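PDB 4Q5W: protein tudor from Drosophila melanogaster, which probably acts in the germline piRNA pathway with Piwi proteins, recognising methylated partners through Tudor domains, and is required for primordial germ cell formation and normal abdominal segmentation. Local coordinates for residues V54-A58 with D59-F63; D130-L133 with D134-K137. One frame throughout, in Å; residues are numbered along the deposited sequence. Where two conformers were deposited one is given.

How the interactions relate
Interactions 1 and 2 illustrate two ways in which a chain changes course at the end of a regular element. They stand apart, with nearest atoms about 13 Å and centres 23 Å apart, and share no strand or helix. Interaction 1 is a surface contact in the Tudor domain, turning strand 52-56 into strand 63-71 with help from flat side chains: a phenylalanine ring, carboxylates and an amide. Interaction 2, partly buried, closes helix 122-134 ahead of strand 139-144 and works through backbone carbonyls that accept from backbone amides and, at L132, also from the S135 hydroxyl. L132, L133 and C136 are its buried residues, whereas V54 and V55 fill that role in interaction 1.

Interaction 1: V54-A58 with D59-F63; sequences VVQFA and DDLEF
The carboxylate of D59 stacks on the ring of F57, the two planes only 21° apart. OD2 of D59 lies 3.3 Å from CZ of F57, and CB of D59 makes a CH-pi contact over the ring face, 3.8 Å from the centroid. F57 holds its CG anti to the backbone N (chi1 -171°), which brings the ring against D59 and D60. The D60 carboxylate stands nearly perpendicular to that ring. Its OD1 accepts E62 N at 3.0 Å in an Asx turn, while OD2 bonds to the hydroxyl of Y64.

F57 N gives a straight bond to E62 O (2.9 Å), and L61 N returns a weak one to F57 O. The extended Q56 side chain passes over a face of the F63 ring and sends NE2 to L61 O at 2.7 Å, approaching from above the carbonyl plane.

Q56 and F63 are an antiparallel non-hydrogen-bonded pair at the loop end of strands 52-56 and 63-71. Y94 meets F63 edge to face and V54 packs on L35 of helix 25-37. F57, probably equivalent to a methylarginine-cage aromatic of related extended Tudor domains, reaches L81, N86 and T88, beside strands 77-81 and 87-90.

Interaction 2: D130-L133 with D134-K137; sequences DALL and DSCK
Peptide carbonyls are the flat groups through which D130-L133 meets D134-K137, and the donors come in tilted from their planes or above them. D134 N reaches D130 O at 2.9 Å, 24° from the plane, and S135 N reaches A131 O at 3.1 Å. The L133 carbonyl is met differently: C136 N comes from above its plane, 61° out of it, at 3.0 Å.

These bonds trace the last turn of helix 122-134. At the L132 carbonyl the S135 hydroxyl takes over, OG donating to L132 O at 2.6 Å. OG sits between the backbone N and the carbonyl carbon (chi1 82°), folded back onto the helix. Each carbonyl from D130 to L133 thus has a donor in the following turn.

K137, with positive phi, is the C-prime residue of a Schellman motif: K137 N binds D134 O and the following amide turns back to L133 O.

S135 OG also accepts from R162 NH1, tying the helix end to the loop between strand 153-158 and helix 166-182. The positive charges of R162 and K137, whose NZ makes a long salt bridge with D134 OD1 inside the turn, would probably suit the negative end of the helix dipole.

Interaction 1: V54-A58 with D59-F63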
# COMPACT_ATOMS: atom_id res chain seq x y z
N VAL A 54 -0.69 -9.61 14.56
CA VAL A 54 0.58 -8.98 14.21
C VAL A 54 1.48 -10.03 13.57
O VAL A 54 1.47 -11.19 14.00
CB VAL A 54 1.30 -8.41 15.47
CG1 VAL A 54 2.70 -7.92 15.13
CG2 VAL A 54 0.49 -7.26 16.05
N VAL A 55 2.24 -9.66 12.55
CA VAL A 55 3.20 -10.59 11.97
C VAL A 55 4.58 -9.97 11.84
O VAL A 55 4.71 -8.74 11.85
CB VAL A 55 2.75 -11.09 10.58
CG1 VAL A 55 1.37 -11.74 10.66
CG2 VAL A 55 2.75 -9.94 9.57
N GLN A 56 5.60 -10.81 11.72
CA GLN A 56 6.93 -10.33 11.32
C GLN A 56 7.02 -10.37 9.80
O GLN A 56 6.69 -11.38 9.19
CB GLN A 56 8.03 -11.19 11.94
CG GLN A 56 9.45 -10.67 11.69
CD GLN A 56 10.50 -11.38 12.53
OE1 GLN A 56 10.32 -12.54 12.91
NE2 GLN A 56 11.59 -10.68 12.84
N PHE A 57 7.45 -9.26 9.20
CA PHE A 57 7.62 -9.17 7.75
C PHE A 57 9.02 -9.68 7.40
O PHE A 57 10.01 -9.21 7.95
CB PHE A 57 7.46 -7.71 7.32
CG PHE A 57 7.39 -7.49 5.82
CD1 PHE A 57 6.98 -8.49 4.95
CD2 PHE A 57 7.71 -6.24 5.28
CE1 PHE A 57 6.91 -8.26 3.58
CE2 PHE A 57 7.64 -6.00 3.92
CZ PHE A 57 7.24 -7.01 3.07
N ALA A 58 9.10 -10.66 6.50
CA ALA A 58 10.37 -11.29 6.19
C ALA A 58 11.37 -10.30 5.59
O ALA A 58 12.58 -10.40 5.84
CB ALA A 58 10.17 -12.46 5.25
N ASP A 59 10.86 -9.36 4.81
CA ASP A 59 11.71 -8.44 4.06
C ASP A 59 12.58 -7.56 4.95
O ASP A 59 13.74 -7.30 4.63
CB ASP A 59 10.86 -7.56 3.14
CG ASP A 59 10.16 -8.34 2.05
OD1 ASP A 59 9.99 -9.57 2.21
OD2 ASP A 59 9.76 -7.72 1.04
N ASP A 60 12.03 -7.10 6.07
CA ASP A 60 12.79 -6.23 6.96
C ASP A 60 12.90 -6.72 8.40
O ASP A 60 13.51 -6.07 9.24
CB ASP A 60 12.25 -4.78 6.92
CG ASP A 60 10.79 -4.67 7.33
OD1 ASP A 60 10.27 -5.59 8.00
OD2 ASP A 60 10.15 -3.65 6.98
N LEU A 61 12.31 -7.89 8.68
CA LEU A 61 12.30 -8.49 10.02
C LEU A 61 11.58 -7.67 11.10
O LEU A 61 11.67 -7.99 12.29
CB LEU A 61 13.71 -8.88 10.49
CG LEU A 61 14.40 -10.03 9.76
CD1 LEU A 61 15.70 -10.41 10.46
CD2 LEU A 61 13.48 -11.24 9.65
N GLU A 62 10.85 -6.64 10.70
CA GLU A 62 10.09 -5.84 11.66
C GLU A 62 8.64 -6.30 11.78
O GLU A 62 8.16 -7.08 10.95
CB GLU A 62 10.15 -4.36 11.28
CG GLU A 62 11.53 -3.74 11.45
CD GLU A 62 11.55 -2.27 11.09
OE1 GLU A 62 10.53 -1.77 10.57
OE2 GLU A 62 12.59 -1.61 11.34
N PHE A 63 7.95 -5.79 12.79
CA PHE A 63 6.59 -6.25 13.09
C PHE A 63 5.50 -5.29 12.63
O PHE A 63 5.66 -4.07 12.71
CB PHE A 63 6.47 -6.56 14.59
CG PHE A 63 7.31 -7.73 15.04
CD1 PHE A 63 8.62 -7.54 15.48
CD2 PHE A 63 6.81 -9.02 15.03
CE1 PHE A 63 9.40 -8.60 15.88
CE2 PHE A 63 7.58 -10.10 15.45
CZ PHE A 63 8.88 -9.89 15.87

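Interaction 2: D130-L133 with D134-K137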
# COMPACT_ATOMS: atom_id res chain seq x y z
N ASP A 130 5.83 1.84 -10.94
CA ASP A 130 6.76 1.52 -9.86
C ASP A 130 8.05 2.32 -9.98
O ASP A 130 8.56 2.84 -8.99
CB ASP A 130 7.08 0.02 -9.82
CG ASP A 130 5.96 -0.81 -9.21
OD1 ASP A 130 5.25 -0.30 -8.32
OD2 ASP A 130 5.80 -1.98 -9.63
N ALA A 131 8.57 2.42 -11.20
CA ALA A 131 9.80 3.15 -11.46
C ALA A 131 9.60 4.64 -11.21
O ALA A 131 10.47 5.31 -10.66
CB ALA A 131 10.27 2.91 -12.87
N LEU A 132 8.44 5.15 -11.63
CA LEU A 132 8.04 6.54 -11.39
C LEU A 132 7.98 6.85 -9.89
O LEU A 132 8.48 7.89 -9.43
CB LEU A 132 6.68 6.78 -12.04
CG LEU A 132 6.29 8.20 -12.43
CD1 LEU A 132 7.45 8.86 -13.15
CD2 LEU A 132 5.06 8.16 -13.33
N LEU A 133 7.36 5.96 -9.13
CA LEU A 133 7.23 6.16 -7.69
C LEU A 133 8.59 6.07 -7.00
O LEU A 133 8.88 6.82 -6.07
CB LEU A 133 6.24 5.16 -7.08
CG LEU A 133 4.78 5.35 -7.49
CD1 LEU A 133 3.89 4.26 -6.90
CD2 LEU A 133 4.28 6.72 -7.08
N ASP A 134 9.43 5.14 -7.45
CA ASP A 134 10.76 5.02 -6.87
C ASP A 134 11.52 6.33 -7.04
O ASP A 134 12.30 6.73 -6.17
CB ASP A 134 11.53 3.86 -7.50
CG ASP A 134 12.75 3.46 -6.69
OD1 ASP A 134 12.57 2.86 -5.60
OD2 ASP A 134 13.88 3.74 -7.13
N SER A 135 11.26 7.02 -8.15
CA SER A 135 11.95 8.28 -8.43
C SER A 135 11.59 9.42 -7.47
O SER A 135 12.29 10.44 -7.42
CB SER A 135 11.75 8.72 -9.90
OG SER A 135 10.52 9.38 -10.09
N CYS A 136 10.51 9.27 -6.71
CA CYS A 136 10.17 10.24 -5.67
C CYS A 136 10.06 9.59 -4.29
O CYS A 136 9.56 10.21 -3.35
CB CYS A 136 8.88 11.00 -6.02
SG CYS A 136 7.40 9.99 -6.21
N LYS A 137 10.55 8.36 -4.19
CA LYS A 137 10.38 7.52 -3.00
C LYS A 137 8.94 7.50 -2.50
O LYS A 137 8.69 7.50 -1.30
CB LYS A 137 11.33 7.94 -1.85
CG LYS A 137 12.74 8.35 -2.27
CD LYS A 137 13.43 7.31 -3.14
CE LYS A 137 13.82 6.07 -2.36
NZ LYS A 137 14.53 5.09 -3.24